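Local atomic coordinates of type III Pentaketide Synthase (Neurospora crassa, PDB entry 3EUO), a protein that probably transfers and condenses acyl units as a type III pentaketide synthase of the chalcone and stilbene synthase family, building polyketide chains in a fungus. Residues A41-T46 with G197-S202. Residues are numbered along the deposited sequence; the frame is centred on the assembly and turned at random.
Sequences AINRYT and GIALFS
The methyl group of A199 is set against the backbone of N43, its CB lying 3.7 Å from N43 CA. This is the tight part of the contact, and the small side chain lets the two main chains come together, with N43 CA and A199 CA 4.6 Å apart. N43 has chi1 -175°, which turns CG away from the backbone N and carries OD1 to 3.4 Å from A199 CA. T46 adds its methyl, CG2, which rests on A199 CB and stands 3.8 Å from L200 CD2.

Beside this packed centre the join is looser and wet, and two waters link backbone carbonyls and side-chain oxygens of the two segments. One is hydrogen-bonded to N43 O, A199 O and T46 OG1, the last at 2.7 Å; the same hydroxyl is tied to I48 N. The second water donates to N43 OD1 and to I198 O. All four residues that touch directly are buried, whereas R44 and Y45, within the type I turn from I42 to Y45, are exposed.

Within the N-terminal chalcone and stilbene synthase region of this thiolase-like protein, the contact thus seats the C-terminal end of helix 34-42 on the weakly bonded helical turn around 197-200, just ahead of strand 204-211 of the large mixed sheet. Helix 20-29 borders it through I22, which touches N43 and I198, while I198 packs onto helix 181-191 and T46 O is bonded to Y324 of helix 318-327.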
ATOM      1  N   ALA A  41     -11.773 -19.870 -26.735  1.00 13.95           N
ATOM      2  CA  ALA A  41     -12.342 -19.145 -27.875  1.00 14.28           C
ATOM      3  C   ALA A  41     -12.175 -17.638 -27.703  1.00 14.45           C
ATOM      4  O   ALA A  41     -11.723 -16.951 -28.623  1.00 14.96           O
ATOM      5  CB  ALA A  41     -13.820 -19.495 -28.039  1.00 14.41           C
ATOM      6  N   ILE A  42     -12.536 -17.135 -26.523  1.00 14.53           N
ATOM      7  CA  ILE A  42     -12.443 -15.700 -26.206  1.00 14.81           C
ATOM      8  C   ILE A  42     -11.002 -15.192 -26.293  1.00 14.90           C
ATOM      9  O   ILE A  42     -10.755 -14.063 -26.736  1.00 14.88           O
ATOM     10  CB  ILE A  42     -13.079 -15.385 -24.826  1.00 14.99           C
ATOM     11  CG1 ILE A  42     -14.600 -15.515 -24.914  1.00 14.74           C
ATOM     12  CG2 ILE A  42     -12.707 -13.982 -24.338  1.00 15.04           C
ATOM     13  CD1 ILE A  42     -15.286 -15.718 -23.566  1.00 16.98           C
ATOM     14  N   ASN A  43     -10.068 -16.048 -25.893  1.00 14.57           N
ATOM     15  CA  ASN A  43      -8.634 -15.809 -26.014  1.00 14.82           C
ATOM     16  C   ASN A  43      -8.213 -15.335 -27.400  1.00 15.00           C
ATOM     17  O   ASN A  43      -7.224 -14.614 -27.540  1.00 15.56           O
ATOM     18  CB  ASN A  43      -7.868 -17.084 -25.658  1.00 14.82           C
ATOM     19  CG  ASN A  43      -6.365 -16.882 -25.641  1.00 14.96           C
ATOM     20  OD1 ASN A  43      -5.867 -15.890 -25.124  1.00 14.69           O
ATOM     21  ND2 ASN A  43      -5.635 -17.842 -26.197  1.00 14.31           N
ATOM     22  N   ARG A  44      -8.962 -15.737 -28.421  1.00 15.27           N
ATOM     23  CA  ARG A  44      -8.627 -15.349 -29.781  1.00 15.83           C
ATOM     24  C   ARG A  44      -9.450 -14.170 -30.316  1.00 15.99           C
ATOM     25  O   ARG A  44      -9.262 -13.744 -31.456  1.00 16.60           O
ATOM     26  CB  ARG A  44      -8.669 -16.578 -30.702  1.00 16.12           C
ATOM     27  CG  ARG A  44      -7.458 -17.474 -30.459  1.00 16.29           C
ATOM     28  CD  ARG A  44      -7.615 -18.878 -30.961  1.00 18.30           C
ATOM     29  NE  ARG A  44      -6.502 -19.695 -30.480  1.00 17.50           N
ATOM     30  CZ  ARG A  44      -5.344 -19.849 -31.113  1.00 16.83           C
ATOM     31  NH1 ARG A  44      -5.122 -19.257 -32.286  1.00 16.75           N
ATOM     32  NH2 ARG A  44      -4.401 -20.611 -30.578  1.00 16.72           N
ATOM     33  N   TYR A  45     -10.344 -13.644 -29.480  1.00 16.24           N
ATOM     34  CA  TYR A  45     -11.201 -12.514 -29.840  1.00 16.70           C
ATOM     35  C   TYR A  45     -10.664 -11.194 -29.278  1.00 16.15           C
ATOM     36  O   TYR A  45     -11.263 -10.135 -29.494  1.00 16.89           O
ATOM     37  CB  TYR A  45     -12.632 -12.693 -29.293  1.00 17.51           C
ATOM     38  CG  TYR A  45     -13.364 -13.971 -29.616  1.00 18.72           C
ATOM     39  CD1 TYR A  45     -13.125 -14.673 -30.797  1.00 19.24           C
ATOM     40  CD2 TYR A  45     -14.352 -14.448 -28.750  1.00 19.96           C
ATOM     41  CE1 TYR A  45     -13.830 -15.845 -31.094  1.00 19.61           C
ATOM     42  CE2 TYR A  45     -15.052 -15.618 -29.029  1.00 19.98           C
ATOM     43  CZ  TYR A  45     -14.790 -16.310 -30.203  1.00 20.07           C
ATOM     44  OH  TYR A  45     -15.494 -17.460 -30.489  1.00 20.15           O
ATOM     45  N   THR A  46      -9.557 -11.255 -28.540  1.00 15.72           N
ATOM     46  CA  THR A  46      -9.079 -10.090 -27.777  1.00 14.75           C
ATOM     47  C   THR A  46      -8.364  -9.034 -28.613  1.00 14.82           C
ATOM     48  O   THR A  46      -8.364  -7.853 -28.247  1.00 14.81           O
ATOM     49  CB  THR A  46      -8.081 -10.487 -26.682  1.00 14.90           C
ATOM     50  OG1 THR A  46      -6.948 -11.119 -27.294  1.00 14.51           O
ATOM     51  CG2 THR A  46      -8.721 -11.412 -25.645  1.00 13.24           C
ATOM     52  N   GLY A 197      -9.411 -13.637 -17.656  1.00 14.25           N
ATOM     53  CA  GLY A 197      -8.139 -13.063 -17.211  1.00 14.52           C
ATOM     54  C   GLY A 197      -6.916 -13.631 -17.916  1.00 14.77           C
ATOM     55  O   GLY A 197      -6.019 -12.882 -18.307  1.00 15.36           O
ATOM     56  N   ILE A 198      -6.885 -14.948 -18.105  1.00 14.70           N
ATOM     57  CA  ILE A 198      -5.729 -15.593 -18.744  1.00 14.43           C
ATOM     58  C   ILE A 198      -5.566 -15.255 -20.230  1.00 14.46           C
ATOM     59  O   ILE A 198      -4.506 -15.497 -20.803  1.00 15.18           O
ATOM     60  CB  ILE A 198      -5.696 -17.136 -18.533  1.00 14.81           C
ATOM     61  CG1 ILE A 198      -6.971 -17.803 -19.067  1.00 14.38           C
ATOM     62  CG2 ILE A 198      -5.443 -17.437 -17.071  1.00 13.89           C
ATOM     63  CD1 ILE A 198      -6.867 -19.338 -19.202  1.00 14.94           C
ATOM     64  N   ALA A 199      -6.608 -14.689 -20.834  1.00 14.33           N
ATOM     65  CA  ALA A 199      -6.543 -14.191 -22.215  1.00 13.69           C
ATOM     66  C   ALA A 199      -5.925 -12.790 -22.298  1.00 13.86           C
ATOM     67  O   ALA A 199      -5.520 -12.331 -23.377  1.00 13.55           O
ATOM     68  CB  ALA A 199      -7.941 -14.167 -22.823  1.00 14.15           C
ATOM     69  N   LEU A 200      -5.863 -12.105 -21.158  1.00 13.59           N
ATOM     70  CA  LEU A 200      -5.565 -10.678 -21.159  1.00 13.49           C
ATOM     71  C   LEU A 200      -4.248 -10.311 -20.497  1.00 13.21           C
ATOM     72  O   LEU A 200      -3.482  -9.509 -21.035  1.00 13.54           O
ATOM     73  CB  LEU A 200      -6.691  -9.903 -20.478  1.00 13.75           C
ATOM     74  CG  LEU A 200      -8.103  -9.944 -21.063  1.00 14.33           C
ATOM     75  CD1 LEU A 200      -9.000  -9.130 -20.148  1.00 15.39           C
ATOM     76  CD2 LEU A 200      -8.097  -9.372 -22.476  1.00 16.06           C
ATOM     77  N   PHE A 201      -3.991 -10.878 -19.325  1.00 13.06           N
ATOM     78  CA  PHE A 201      -2.949 -10.321 -18.457  1.00 12.84           C
ATOM     79  C   PHE A 201      -1.525 -10.786 -18.736  1.00 12.53           C
ATOM     80  O   PHE A 201      -1.280 -11.945 -19.074  1.00 12.00           O
ATOM     81  CB  PHE A 201      -3.318 -10.505 -16.982  1.00 12.61           C
ATOM     82  CG  PHE A 201      -4.408  -9.584 -16.529  1.00 13.39           C
ATOM     83  CD1 PHE A 201      -4.126  -8.252 -16.231  1.00 14.44           C
ATOM     84  CD2 PHE A 201      -5.720 -10.041 -16.416  1.00 14.46           C
ATOM     85  CE1 PHE A 201      -5.139  -7.384 -15.808  1.00 15.65           C
ATOM     86  CE2 PHE A 201      -6.746  -9.181 -15.997  1.00 16.03           C
ATOM     87  CZ  PHE A 201      -6.453  -7.853 -15.695  1.00 14.41           C
ATOM     88  N   SER A 202      -0.600  -9.844 -18.576  1.00 12.41           N
ATOM     89  CA  SER A 202       0.815 -10.046 -18.852  1.00 12.66           C
ATOM     90  C   SER A 202       1.699  -9.434 -17.754  1.00 13.11           C
ATOM     91  O   SER A 202       1.193  -8.819 -16.799  1.00 13.48           O
ATOM     92  CB  SER A 202       1.158  -9.435 -20.219  1.00 12.40           C
ATOM     93  OG  SER A 202       0.882  -8.038 -20.235  1.00 13.46           O
TER
HETATM   94  O   HOH W   1      -5.522 -12.954 -25.946  1.00 12.97           O
HETATM   95  O   HOH W   2      -3.643 -15.944 -23.662  1.00 19.07           O